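Local structure of CurF (Lyngbya majuscula, 5DP2) at residues A[145-150]-A[176-181]; A[242-247]-A[269-274]; A[250-255]-A[275-280]. The protein probably catalyses the NADPH-dependent formation of the cyclopropane ring in curacin A biosynthesis, as a cyclopropanase of the enoyl-acyl carrier protein reductase family. All coordinates share one frame; numbering follows the deposited sequence.

Interaction 1 (A[145-150]-A[176-181]); sequences TAYYGL and VQLAQF. With NAP (NADP nicotinamide-adenine-dinucleotide phosphate), chain B.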
loop_
_atom_site.group_PDB
_atom_site.type_symbol
_atom_site.label_atom_id
_atom_site.label_comp_id
_atom_site.label_asym_id
_atom_site.label_seq_id
_atom_site.Cartn_x
_atom_site.Cartn_y
_atom_site.Cartn_z
ATOM N N THR A 145 -3.206 4.952 -0.238
ATOM C CA THR A 145 -3.496 4.796 1.189
ATOM C C THR A 145 -3.063 6.029 1.967
ATOM O O THR A 145 -3.818 6.581 2.772
ATOM C CB THR A 145 -2.766 3.544 1.713
ATOM O OG1 THR A 145 -3.255 2.375 1.043
ATOM C CG2 THR A 145 -2.990 3.335 3.200
ATOM N N ALA A 146 -1.814 6.451 1.746
ATOM C CA ALA A 146 -1.284 7.585 2.498
ATOM C C ALA A 146 -2.026 8.882 2.162
ATOM O O ALA A 146 -2.263 9.711 3.039
ATOM C CB ALA A 146 0.200 7.715 2.277
ATOM N N TYR A 147 -2.388 9.080 0.893
ATOM C CA TYR A 147 -3.103 10.296 0.508
ATOM C C TYR A 147 -4.501 10.314 1.094
ATOM O O TYR A 147 -4.957 11.330 1.639
ATOM C CB TYR A 147 -3.160 10.400 -1.027
ATOM C CG TYR A 147 -3.735 11.717 -1.510
ATOM C CD1 TYR A 147 -2.938 12.839 -1.634
ATOM C CD2 TYR A 147 -5.066 11.836 -1.856
ATOM C CE1 TYR A 147 -3.441 14.037 -2.097
ATOM C CE2 TYR A 147 -5.590 13.050 -2.301
ATOM C CZ TYR A 147 -4.762 14.148 -2.415
ATOM O OH TYR A 147 -5.244 15.368 -2.868
ATOM N N TYR A 148 -5.225 9.192 0.997
ATOM C CA TYR A 148 -6.561 9.150 1.573
ATOM C C TYR A 148 -6.516 9.452 3.064
ATOM O O TYR A 148 -7.304 10.243 3.586
ATOM C CB TYR A 148 -7.210 7.791 1.278
ATOM C CG TYR A 148 -8.621 7.716 1.749
ATOM C CD1 TYR A 148 -9.591 8.589 1.267
ATOM C CD2 TYR A 148 -9.012 6.758 2.682
ATOM C CE1 TYR A 148 -10.904 8.519 1.683
ATOM C CE2 TYR A 148 -10.330 6.664 3.097
ATOM C CZ TYR A 148 -11.280 7.544 2.598
ATOM O OH TYR A 148 -12.596 7.469 3.013
ATOM N N GLY A 149 -5.579 8.818 3.777
ATOM C CA GLY A 149 -5.487 9.046 5.211
ATOM C C GLY A 149 -5.074 10.464 5.578
ATOM O O GLY A 149 -5.680 11.090 6.456
ATOM N N LEU A 150 -3.972 10.936 4.993
ATOM C CA LEU A 150 -3.401 12.235 5.387
ATOM C C LEU A 150 -4.188 13.430 4.854
ATOM O O LEU A 150 -4.319 14.433 5.547
ATOM C CB LEU A 150 -1.951 12.349 4.952
ATOM C CG LEU A 150 -0.952 11.392 5.627
ATOM C CD1 LEU A 150 0.364 11.458 4.909
ATOM C CD2 LEU A 150 -0.782 11.676 7.100
ATOM N N VAL A 176 5.622 9.835 4.335
ATOM C CA VAL A 176 6.637 10.870 4.569
ATOM C C VAL A 176 6.647 11.860 3.406
ATOM O O VAL A 176 6.653 13.077 3.612
ATOM C CB VAL A 176 8.048 10.263 4.799
ATOM C CG1 VAL A 176 9.097 11.362 4.807
ATOM C CG2 VAL A 176 8.091 9.473 6.102
ATOM N N GLN A 177 6.673 11.356 2.176
ATOM C CA GLN A 177 6.696 12.256 1.031
ATOM C C GLN A 177 5.480 13.174 1.046
ATOM O O GLN A 177 5.591 14.389 0.808
ATOM C CB GLN A 177 6.706 11.497 -0.299
ATOM C CG GLN A 177 8.033 10.867 -0.667
ATOM C CD GLN A 177 8.055 10.505 -2.141
ATOM O OE1 GLN A 177 7.627 11.298 -2.985
ATOM N NE2 GLN A 177 8.580 9.337 -2.458
ATOM N N LEU A 178 4.294 12.622 1.278
ATOM C CA LEU A 178 3.077 13.425 1.263
ATOM C C LEU A 178 3.030 14.419 2.421
ATOM O O LEU A 178 2.661 15.587 2.234
ATOM C CB LEU A 178 1.840 12.515 1.283
ATOM C CG LEU A 178 1.505 11.924 -0.069
ATOM C CD1 LEU A 178 0.594 10.723 0.110
ATOM C CD2 LEU A 178 0.846 12.960 -0.958
ATOM N N ALA A 179 3.390 13.978 3.624
ATOM C CA ALA A 179 3.377 14.883 4.750
ATOM C C ALA A 179 4.302 16.086 4.502
ATOM O O ALA A 179 3.950 17.218 4.842
ATOM C CB ALA A 179 3.752 14.150 6.026
ATOM N N GLN A 180 5.465 15.829 3.924
ATOM C CA GLN A 180 6.354 16.961 3.631
ATOM C C GLN A 180 5.844 17.826 2.488
ATOM O O GLN A 180 5.969 19.055 2.566
ATOM C CB GLN A 180 7.753 16.459 3.400
ATOM C CG GLN A 180 8.250 15.757 4.646
ATOM C CD GLN A 180 9.737 15.651 4.710
ATOM O OE1 GLN A 180 10.403 15.315 3.735
ATOM N NE2 GLN A 180 10.279 15.979 5.871
ATOM N N PHE A 181 5.214 17.232 1.471
ATOM C CA PHE A 181 4.561 18.013 0.411
ATOM C C PHE A 181 3.497 18.953 0.988
ATOM O O PHE A 181 3.336 20.086 0.526
ATOM C CB PHE A 181 3.951 17.058 -0.636
ATOM C CG PHE A 181 3.075 17.741 -1.661
ATOM C CD1 PHE A 181 3.624 18.506 -2.665
ATOM C CD2 PHE A 181 1.681 17.659 -1.560
ATOM C CE1 PHE A 181 2.815 19.153 -3.574
ATOM C CE2 PHE A 181 0.865 18.301 -2.471
ATOM C CZ PHE A 181 1.437 19.045 -3.483
HETATM P PA NAP B . 5.664 -2.227 4.819
HETATM O O1A NAP B . 6.615 -2.064 3.684
HETATM O O2A NAP B . 5.326 -1.050 5.659
HETATM O O5B NAP B . 6.217 -3.426 5.719
HETATM C C5B NAP B . 5.741 -3.631 7.056
HETATM C C4B NAP B . 6.312 -2.637 8.044
HETATM O O4B NAP B . 5.936 -3.038 9.341
HETATM C C3B NAP B . 7.808 -2.522 8.010
HETATM O O3B NAP B . 8.142 -1.197 7.593
HETATM C C2B NAP B . 8.273 -2.803 9.451
HETATM O O2B NAP B . 9.187 -1.915 10.030
HETATM C C1B NAP B . 6.992 -2.671 10.252
HETATM N N9A NAP B . 6.881 -3.593 11.375
HETATM C C8A NAP B . 6.418 -4.890 11.338
HETATM N N7A NAP B . 6.451 -5.441 12.574
HETATM C C5A NAP B . 6.922 -4.494 13.397
HETATM C C6A NAP B . 7.190 -4.421 14.797
HETATM N N6A NAP B . 6.954 -5.490 15.583
HETATM N N1A NAP B . 7.664 -3.285 15.292
HETATM C C2A NAP B . 7.885 -2.244 14.481
HETATM N N3A NAP B . 7.672 -2.191 13.164
HETATM C C4A NAP B . 7.213 -3.313 12.632
HETATM O O3 NAP B . 4.288 -2.868 4.283
HETATM P PN NAP B . 3.074 -2.172 3.504
HETATM O O1N NAP B . 2.598 -3.136 2.488
HETATM O O2N NAP B . 3.449 -0.786 3.069
HETATM O O5D NAP B . 1.989 -2.116 4.632
HETATM C C5D NAP B . 2.210 -1.255 5.772
HETATM C C4D NAP B . 1.239 -1.645 6.915
HETATM O O4D NAP B . -0.008 -1.066 6.632
HETATM C C3D NAP B . 0.972 -3.149 7.045
HETATM O O3D NAP B . 0.648 -3.421 8.415
HETATM C C2D NAP B . -0.206 -3.365 6.130
HETATM O O2D NAP B . -0.948 -4.522 6.528
HETATM C C1D NAP B . -0.973 -2.082 6.308
HETATM N N1N NAP B . -1.736 -1.504 5.180
HETATM C C2N NAP B . -3.045 -1.207 5.344
HETATM C C3N NAP B . -3.815 -0.647 4.328
HETATM C C7N NAP B . -5.253 -0.337 4.564
HETATM O O7N NAP B . -5.887 -0.048 3.572
HETATM N N7N NAP B . -5.742 -0.384 5.832
HETATM C C4N NAP B . -3.213 -0.381 3.093
HETATM C C5N NAP B . -1.867 -0.692 2.949
HETATM C C6N NAP B . -1.135 -1.252 4.004
HETATM P P2B NAP B . 10.747 -1.873 9.685
HETATM O O1X NAP B . 10.861 -1.366 8.253
HETATM O O2X NAP B . 11.280 -0.905 10.703
HETATM O O3X NAP B . 11.269 -3.281 9.832
#
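Leu178 pushes the fork of its side chain against Ala146 and Tyr147, and its two methyls carry most of the contact between helix 140-153 and helix 170-181. Helix 170-181 follows strand 161-164, the first in chain order of the parallel Rossmann-type sheet, and helix 140-153 packs beside it. The short axes of 145-150 and 176-181 run roughly the same way, crossing at -42° with a closest approach of 9.7 Å, a gap that one leucine can bridge. CG of Leu178 lies beside its backbone N and anti to the carbonyl carbon (chi1 -79°), and from there each methyl finds a different surface. CD1 comes down on the facing backbone, 3.5 Å from N of Tyr147, and also meets CB of Ala146 at 3.7 Å. Alanine suits this place because a single methyl lets the leucine come close to the helix. CD2 instead reaches CD1 of Tyr147 at 3.8 Å, near the plane of the ring, where the leucine abuts the edge of the phenol. The two side chains cross at about a right angle. His151 stacks on the Tyr147 ring, and the hydroxyl is hydrogen-bonded to Asp298, so the buried polar tip is satisfied away from the leucine. Further along the helix, Leu150 extends CD1 to within 4.1 Å of CB of Leu178, passing it at a slant. The same methyl lies near Ala179, whose small side chain allows the approach to its backbone. Thr145 takes no part in this packing: its OG1 lies 3.4 Å from C4N of the NADP nicotinamide and is hydrogen-bonded to the carbonyl of Met141. Between the side chains the contact is apolar and buried, so its fit depends on their shapes and on exclusion of water, with no directional bond to set the spacing.

Interaction 2 (A[242-247]-A[269-274]); sequences KNIDIL and QRRPDV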
loop_
_atom_site.group_PDB
_atom_site.type_symbol
_atom_site.label_atom_id
_atom_site.label_comp_id
_atom_site.label_asym_id
_atom_site.label_seq_id
_atom_site.Cartn_x
_atom_site.Cartn_y
_atom_site.Cartn_z
ATOM N N LYS A 242 -0.574 3.761 23.681
ATOM C CA LYS A 242 0.584 4.650 23.748
ATOM C C LYS A 242 0.508 5.755 22.700
ATOM O O LYS A 242 0.869 6.910 22.974
ATOM C CB LYS A 242 1.886 3.845 23.596
ATOM C CG LYS A 242 2.258 3.023 24.815
ATOM C CD LYS A 242 3.072 3.818 25.822
ATOM C CE LYS A 242 3.193 3.065 27.138
ATOM N NZ LYS A 242 3.288 1.597 26.925
ATOM N N ASN A 243 0.047 5.400 21.493
ATOM C CA ASN A 243 -0.181 6.407 20.456
ATOM C C ASN A 243 -1.305 7.358 20.828
ATOM O O ASN A 243 -1.181 8.591 20.663
ATOM C CB ASN A 243 -0.493 5.717 19.129
ATOM C CG ASN A 243 0.778 5.356 18.376
ATOM O OD1 ASN A 243 1.606 6.222 18.110
ATOM N ND2 ASN A 243 0.892 4.145 17.959
ATOM N N ILE A 244 -2.432 6.831 21.315
ATOM C CA ILE A 244 -3.536 7.717 21.687
ATOM C C ILE A 244 -3.039 8.760 22.695
ATOM O O ILE A 244 -3.400 9.949 22.630
ATOM C CB ILE A 244 -4.740 6.904 22.202
ATOM C CG1 ILE A 244 -5.350 6.085 21.061
ATOM C CG2 ILE A 244 -5.784 7.822 22.838
ATOM C CD1 ILE A 244 -6.329 5.016 21.529
ATOM N N ASP A 245 -2.224 8.315 23.664
ATOM C CA ASP A 245 -1.791 9.195 24.730
ATOM C C ASP A 245 -0.881 10.332 24.301
ATOM O O ASP A 245 -0.792 11.316 25.032
ATOM C CB ASP A 245 -1.164 8.391 25.833
ATOM C CG ASP A 245 -2.205 7.525 26.604
ATOM O OD1 ASP A 245 -3.432 7.729 26.407
ATOM O OD2 ASP A 245 -1.769 6.749 27.444
ATOM N N ILE A 246 -0.231 10.223 23.139
ATOM C CA ILE A 246 0.648 11.285 22.657
ATOM C C ILE A 246 -0.006 12.155 21.589
ATOM O O ILE A 246 0.662 13.029 21.024
ATOM C CB ILE A 246 2.017 10.777 22.208
ATOM C CG1 ILE A 246 1.912 9.811 21.042
ATOM C CG2 ILE A 246 2.781 10.246 23.408
ATOM C CD1 ILE A 246 3.234 9.404 20.468
ATOM N N LEU A 247 -1.316 12.008 21.367
ATOM C CA LEU A 247 -2.033 12.953 20.520
ATOM C C LEU A 247 -2.212 14.274 21.252
ATOM O O LEU A 247 -2.648 14.300 22.423
ATOM C CB LEU A 247 -3.392 12.379 20.111
ATOM C CG LEU A 247 -3.279 11.270 19.096
ATOM C CD1 LEU A 247 -4.551 10.428 19.067
ATOM C CD2 LEU A 247 -2.978 11.792 17.714
ATOM N N GLN A 269 -13.466 6.487 24.819
ATOM C CA GLN A 269 -13.386 6.288 26.277
ATOM C C GLN A 269 -12.045 6.835 26.793
ATOM O O GLN A 269 -11.963 7.422 27.866
ATOM C CB GLN A 269 -13.521 4.792 26.620
ATOM C CG GLN A 269 -13.332 4.495 28.103
ATOM C CD GLN A 269 -13.371 3.020 28.400
ATOM O OE1 GLN A 269 -12.798 2.206 27.691
ATOM N NE2 GLN A 269 -14.055 2.666 29.470
ATOM N N ARG A 270 -10.979 6.577 26.046
ATOM C CA ARG A 270 -9.633 7.020 26.460
ATOM C C ARG A 270 -9.431 8.530 26.224
ATOM O O ARG A 270 -8.923 9.244 27.110
ATOM C CB ARG A 270 -8.572 6.151 25.788
ATOM C CG ARG A 270 -7.193 6.309 26.378
ATOM C CD ARG A 270 -6.199 5.335 25.772
ATOM N NE ARG A 270 -4.920 5.333 26.473
ATOM C CZ ARG A 270 -4.643 4.561 27.522
ATOM N NH1 ARG A 270 -5.526 3.681 27.949
ATOM N NH2 ARG A 270 -3.463 4.668 28.121
ATOM N N ARG A 271 -9.804 8.992 25.039
ATOM C CA ARG A 271 -9.597 10.395 24.629
ATOM C C ARG A 271 -10.813 10.841 23.801
ATOM O O ARG A 271 -10.844 10.643 22.581
ATOM C CB ARG A 271 -8.300 10.575 23.826
ATOM C CG ARG A 271 -7.030 10.637 24.657
ATOM C CD ARG A 271 -6.885 11.953 25.405
ATOM N NE ARG A 271 -6.736 13.079 24.494
ATOM C CZ ARG A 271 -5.620 13.379 23.837
ATOM N NH1 ARG A 271 -4.482 12.744 24.071
ATOM N NH2 ARG A 271 -5.648 14.349 22.919
ATOM N N PRO A 272 -11.824 11.475 24.425
ATOM C CA PRO A 272 -13.048 11.801 23.658
ATOM C C PRO A 272 -12.862 12.902 22.614
ATOM O O PRO A 272 -13.709 13.059 21.728
ATOM C CB PRO A 272 -14.051 12.222 24.728
ATOM C CG PRO A 272 -13.262 12.446 25.929
ATOM C CD PRO A 272 -12.020 11.636 25.868
ATOM N N ASP A 273 -11.759 13.659 22.696
ATOM C CA ASP A 273 -11.484 14.741 21.774
ATOM C C ASP A 273 -10.825 14.288 20.476
ATOM O O ASP A 273 -10.764 15.046 19.503
ATOM C CB ASP A 273 -10.549 15.761 22.433
ATOM C CG ASP A 273 -9.224 15.155 22.860
ATOM O OD1 ASP A 273 -9.250 14.223 23.720
ATOM O OD2 ASP A 273 -8.169 15.572 22.332
ATOM N N VAL A 274 -10.248 13.094 20.464
ATOM C CA VAL A 274 -9.496 12.615 19.294
ATOM C C VAL A 274 -10.442 12.238 18.160
ATOM O O VAL A 274 -11.557 11.734 18.387
ATOM C CB VAL A 274 -8.593 11.403 19.738
ATOM C CG1 VAL A 274 -8.172 10.457 18.596
ATOM C CG2 VAL A 274 -7.425 11.975 20.563
HETATM O O HOH W 1 -3.384 11.648 26.601
HETATM O O HOH W 2 -4.346 10.382 26.578
#
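Ile244 and Arg271 face each other with CA atoms 7.3 Å apart, where helix 239-245 and helix 264-270 both end and their chains turn toward the next strand. These are two neighbouring helix-to-strand connections of the Rossmann-type domain, and the second is made by a type I turn from Arg271 to Val274. On the solvent-exposed side, Arg270 stretches an extended chain across Asp245 and grips it side-on. Its NE bonds OD1 at 2.8 Å, whereas NH2 bonds OD2 at 2.8 Å on the syn side and is the straighter of the two, at 167°. The carboxylate and guanidinium planes are 21° apart, so the pairing is bidentate but somewhat twisted, NE coming in from above the carboxylate. Arginine fits this exposed position because its aliphatic part can also lie against CG2 of Ile244 while the charge reaches the acid. The same CG2 packs 3.6 Å from CG of Arg271, the two side chains sliding past each other in opposite directions. Arg271 bends at chi2 (-73°) and again at chi3, folding back over its own turn, where NE and NH2 each meet the syn lone pair of one Asp273 oxygen. That salt bridge fixes the rotation of the guanidinium and leaves its end directed at Leu247 O. NH1 bonds this carbonyl oxygen at 2.9 Å and NH2 at 3.0 Å, both within the guanidinium plane and from the same face of the carbonyl. A positive group here would be expected to interact favourably with the carbonyls at the end of helix 239-245. Beneath, Leu247 CD1 meets Val274 CG2 at 3.6 Å, and this valine methyl also lies 3.7 Å above the plane of the Arg271 guanidinium, offset toward its rim.

Interaction 3 (A[250-255]-A[275-280]); sequences GGRYIE and KYFPFD. With NAP (NADP nicotinamide-adenine-dinucleotide phosphate), chain B.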
loop_
_atom_site.group_PDB
_atom_site.type_symbol
_atom_site.label_atom_id
_atom_site.label_comp_id
_atom_site.label_asym_id
_atom_site.label_seq_id
_atom_site.Cartn_x
_atom_site.Cartn_y
_atom_site.Cartn_z
ATOM N N GLY A 250 -7.411 17.396 20.301
ATOM C CA GLY A 250 -8.083 17.293 19.022
ATOM C C GLY A 250 -7.292 16.553 17.952
ATOM O O GLY A 250 -7.625 16.663 16.764
ATOM N N GLY A 251 -6.280 15.786 18.343
ATOM C CA GLY A 251 -5.446 15.102 17.360
ATOM C C GLY A 251 -6.226 14.060 16.563
ATOM O O GLY A 251 -7.274 13.570 16.983
ATOM N N ARG A 252 -5.652 13.732 15.396
ATOM C CA ARG A 252 -6.250 12.811 14.446
ATOM C C ARG A 252 -5.400 11.543 14.365
ATOM O O ARG A 252 -4.211 11.595 14.058
ATOM C CB ARG A 252 -6.434 13.467 13.082
ATOM C CG ARG A 252 -7.376 14.683 13.113
ATOM C CD ARG A 252 -6.678 16.029 13.226
ATOM N NE ARG A 252 -6.080 16.416 11.954
ATOM C CZ ARG A 252 -5.204 17.417 11.814
ATOM N NH1 ARG A 252 -4.702 18.037 12.870
ATOM N NH2 ARG A 252 -4.807 17.747 10.604
ATOM N N TYR A 253 -6.056 10.408 14.626
ATOM C CA TYR A 253 -5.418 9.094 14.683
ATOM C C TYR A 253 -5.846 8.290 13.470
ATOM O O TYR A 253 -6.994 7.842 13.414
ATOM C CB TYR A 253 -5.809 8.425 16.016
ATOM C CG TYR A 253 -5.441 6.996 16.220
ATOM C CD1 TYR A 253 -4.468 6.353 15.487
ATOM C CD2 TYR A 253 -6.172 6.228 17.148
ATOM C CE1 TYR A 253 -4.239 4.979 15.625
ATOM C CE2 TYR A 253 -5.957 4.874 17.294
ATOM C CZ TYR A 253 -5.002 4.251 16.524
ATOM O OH TYR A 253 -4.856 2.888 16.613
ATOM N N ILE A 254 -4.927 8.138 12.523
ATOM C CA ILE A 254 -5.148 7.336 11.325
ATOM C C ILE A 254 -4.611 5.942 11.602
ATOM O O ILE A 254 -3.440 5.767 11.953
ATOM C CB ILE A 254 -4.424 7.919 10.107
ATOM C CG1 ILE A 254 -4.754 9.402 9.869
ATOM C CG2 ILE A 254 -4.736 7.081 8.887
ATOM C CD1 ILE A 254 -3.704 10.050 8.997
ATOM N N GLU A 255 -5.477 4.923 11.425
ATOM C CA GLU A 255 -5.079 3.537 11.673
ATOM C C GLU A 255 -5.288 2.724 10.403
ATOM O O GLU A 255 -6.457 2.565 9.949
ATOM C CB GLU A 255 -5.857 2.935 12.847
ATOM C CG GLU A 255 -5.427 1.506 13.199
ATOM C CD GLU A 255 -3.935 1.412 13.527
ATOM O OE1 GLU A 255 -3.555 1.933 14.608
ATOM O OE2 GLU A 255 -3.153 0.861 12.730
ATOM N N LYS A 275 -9.989 12.478 16.934
ATOM C CA LYS A 275 -10.694 12.062 15.749
ATOM C C LYS A 275 -10.024 10.779 15.244
ATOM O O LYS A 275 -8.849 10.783 14.917
ATOM C CB LYS A 275 -10.671 13.197 14.724
ATOM C CG LYS A 275 -11.064 14.580 15.305
ATOM C CD LYS A 275 -12.463 14.564 15.919
ATOM C CE LYS A 275 -12.996 15.927 16.371
ATOM N NZ LYS A 275 -12.348 16.455 17.602
ATOM N N TYR A 276 -10.785 9.699 15.158
ATOM C CA TYR A 276 -10.254 8.365 14.848
ATOM C C TYR A 276 -10.670 7.951 13.439
ATOM O O TYR A 276 -11.862 7.977 13.106
ATOM C CB TYR A 276 -10.790 7.381 15.885
ATOM C CG TYR A 276 -10.373 5.932 15.701
ATOM C CD1 TYR A 276 -9.075 5.568 15.395
ATOM C CD2 TYR A 276 -11.313 4.927 15.848
ATOM C CE1 TYR A 276 -8.720 4.232 15.286
ATOM C CE2 TYR A 276 -10.975 3.589 15.732
ATOM C CZ TYR A 276 -9.669 3.244 15.461
ATOM O OH TYR A 276 -9.273 1.930 15.356
ATOM N N PHE A 277 -9.669 7.558 12.641
ATOM C CA PHE A 277 -9.831 7.242 11.238
ATOM C C PHE A 277 -9.213 5.877 10.882
ATOM O O PHE A 277 -8.164 5.795 10.260
ATOM C CB PHE A 277 -9.216 8.326 10.360
ATOM C CG PHE A 277 -9.863 9.660 10.509
ATOM C CD1 PHE A 277 -11.138 9.866 10.029
ATOM C CD2 PHE A 277 -9.184 10.734 11.100
ATOM C CE1 PHE A 277 -11.749 11.115 10.128
ATOM C CE2 PHE A 277 -9.768 11.980 11.191
ATOM C CZ PHE A 277 -11.058 12.157 10.738
ATOM N N PRO A 278 -9.909 4.774 11.249
ATOM C CA PRO A 278 -9.527 3.469 10.736
ATOM C C PRO A 278 -10.113 3.277 9.338
ATOM O O PRO A 278 -11.264 3.692 9.083
ATOM C CB PRO A 278 -10.211 2.511 11.727
ATOM C CG PRO A 278 -11.476 3.224 12.136
ATOM C CD PRO A 278 -11.083 4.710 12.130
ATOM N N PHE A 279 -9.379 2.631 8.438
ATOM C CA PHE A 279 -9.953 2.336 7.135
ATOM C C PHE A 279 -9.203 1.197 6.488
ATOM O O PHE A 279 -8.071 0.875 6.870
ATOM C CB PHE A 279 -9.973 3.564 6.194
ATOM C CG PHE A 279 -8.605 4.123 5.843
ATOM C CD1 PHE A 279 -7.991 5.065 6.640
ATOM C CD2 PHE A 279 -7.942 3.730 4.697
ATOM C CE1 PHE A 279 -6.760 5.597 6.283
ATOM C CE2 PHE A 279 -6.697 4.240 4.370
ATOM C CZ PHE A 279 -6.110 5.188 5.161
ATOM N N ASP A 280 -9.834 0.602 5.468
ATOM C CA ASP A 280 -9.257 -0.472 4.669
ATOM C C ASP A 280 -9.473 -0.125 3.204
ATOM O O ASP A 280 -10.623 -0.084 2.721
ATOM C CB ASP A 280 -9.861 -1.835 5.044
ATOM C CG ASP A 280 -9.176 -2.995 4.318
ATOM O OD1 ASP A 280 -8.750 -2.796 3.179
ATOM O OD2 ASP A 280 -9.072 -4.111 4.882
HETATM P PA NAP B . 5.664 -2.227 4.819
HETATM O O1A NAP B . 6.615 -2.064 3.684
HETATM O O2A NAP B . 5.326 -1.050 5.659
HETATM O O5B NAP B . 6.217 -3.426 5.719
HETATM C C5B NAP B . 5.741 -3.631 7.056
HETATM C C4B NAP B . 6.312 -2.637 8.044
HETATM O O4B NAP B . 5.936 -3.038 9.341
HETATM C C3B NAP B . 7.808 -2.522 8.010
HETATM O O3B NAP B . 8.142 -1.197 7.593
HETATM C C2B NAP B . 8.273 -2.803 9.451
HETATM O O2B NAP B . 9.187 -1.915 10.030
HETATM C C1B NAP B . 6.992 -2.671 10.252
HETATM N N9A NAP B . 6.881 -3.593 11.375
HETATM C C8A NAP B . 6.418 -4.890 11.338
HETATM N N7A NAP B . 6.451 -5.441 12.574
HETATM C C5A NAP B . 6.922 -4.494 13.397
HETATM C C6A NAP B . 7.190 -4.421 14.797
HETATM N N6A NAP B . 6.954 -5.490 15.583
HETATM N N1A NAP B . 7.664 -3.285 15.292
HETATM C C2A NAP B . 7.885 -2.244 14.481
HETATM N N3A NAP B . 7.672 -2.191 13.164
HETATM C C4A NAP B . 7.213 -3.313 12.632
HETATM O O3 NAP B . 4.288 -2.868 4.283
HETATM P PN NAP B . 3.074 -2.172 3.504
HETATM O O1N NAP B . 2.598 -3.136 2.488
HETATM O O2N NAP B . 3.449 -0.786 3.069
HETATM O O5D NAP B . 1.989 -2.116 4.632
HETATM C C5D NAP B . 2.210 -1.255 5.772
HETATM C C4D NAP B . 1.239 -1.645 6.915
HETATM O O4D NAP B . -0.008 -1.066 6.632
HETATM C C3D NAP B . 0.972 -3.149 7.045
HETATM O O3D NAP B . 0.648 -3.421 8.415
HETATM C C2D NAP B . -0.206 -3.365 6.130
HETATM O O2D NAP B . -0.948 -4.522 6.528
HETATM C C1D NAP B . -0.973 -2.082 6.308
HETATM N N1N NAP B . -1.736 -1.504 5.180
HETATM C C2N NAP B . -3.045 -1.207 5.344
HETATM C C3N NAP B . -3.815 -0.647 4.328
HETATM C C7N NAP B . -5.253 -0.337 4.564
HETATM O O7N NAP B . -5.887 -0.048 3.572
HETATM N N7N NAP B . -5.742 -0.384 5.832
HETATM C C4N NAP B . -3.213 -0.381 3.093
HETATM C C5N NAP B . -1.867 -0.692 2.949
HETATM C C6N NAP B . -1.135 -1.252 4.004
HETATM P P2B NAP B . 10.747 -1.873 9.685
HETATM O O1X NAP B . 10.861 -1.366 8.253
HETATM O O2X NAP B . 11.280 -0.905 10.703
HETATM O O3X NAP B . 11.269 -3.281 9.832
HETATM O O HOH W 3 -9.940 17.894 16.028
HETATM O O HOH W 4 -7.083 1.110 16.876
#
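Tyr253 and Tyr276 lie side by side on one face of two parallel strands, the side chains pointing the same way. From CB of Tyr253, which is 4.0 Å from Lys275 O, the chain turns anti to its backbone N (chi1 171°) and sets CG near CD1 of Tyr276. The ring then runs along its neighbour: CD2 is 3.5 Å from Tyr276 CD1, and CE2 is 3.5 Å from Tyr276 CE1, which sits over one face of the Tyr253 ring. The planes are inclined at 34°. At the tip, OH donates to the anti lone pair of Glu255 OE1 at 2.6 Å and accepts from a water that also donates to Tyr276 OH, itself bonded to Trp262 O. Tyrosine suits both places, having a flat apolar body and a polar end. The strands belong to a beta-alpha-beta unit of the Rossmann-type sheet, joined through helix 264-270, with 275-278 at the sheet's edge. Backbone bonds alternate along them, from Lys275 N to Gly251 O at one end to Phe279 N and Glu255 O at the other. On the opposite face, Ile254 CG2 touches the Phe279 ring edge at CE1, 3.6 Å away. Phe279 O accepts a 2.8 Å hydrogen bond from the carboxamide N7N of NADP.

In the fold
Interaction 3 stands between the other two, its centre 14 Å from that of interaction 1 and 11 Å from that of interaction 2. Interactions 1 and 2 do not touch, their nearest atoms being about 11 Å apart. Helix 140-153 covers the Ile254 face of the sheet: Gly149 CA lies 3.8 Å from Phe279 CE1, an approach that a residue without a side chain permits. Thr145 O also lies 3.6 Å from Phe279 CZ, and both residues reach the nicotinamide group, Thr145 at its ring and Phe279 at its carboxamide. At the far end of the same strands, Asp273 OD2 of interaction 2 hydrogen-bonds Gly250 N at 2.8 Å, tying the turn before strand 275-278 to the residue just before strand 251-255.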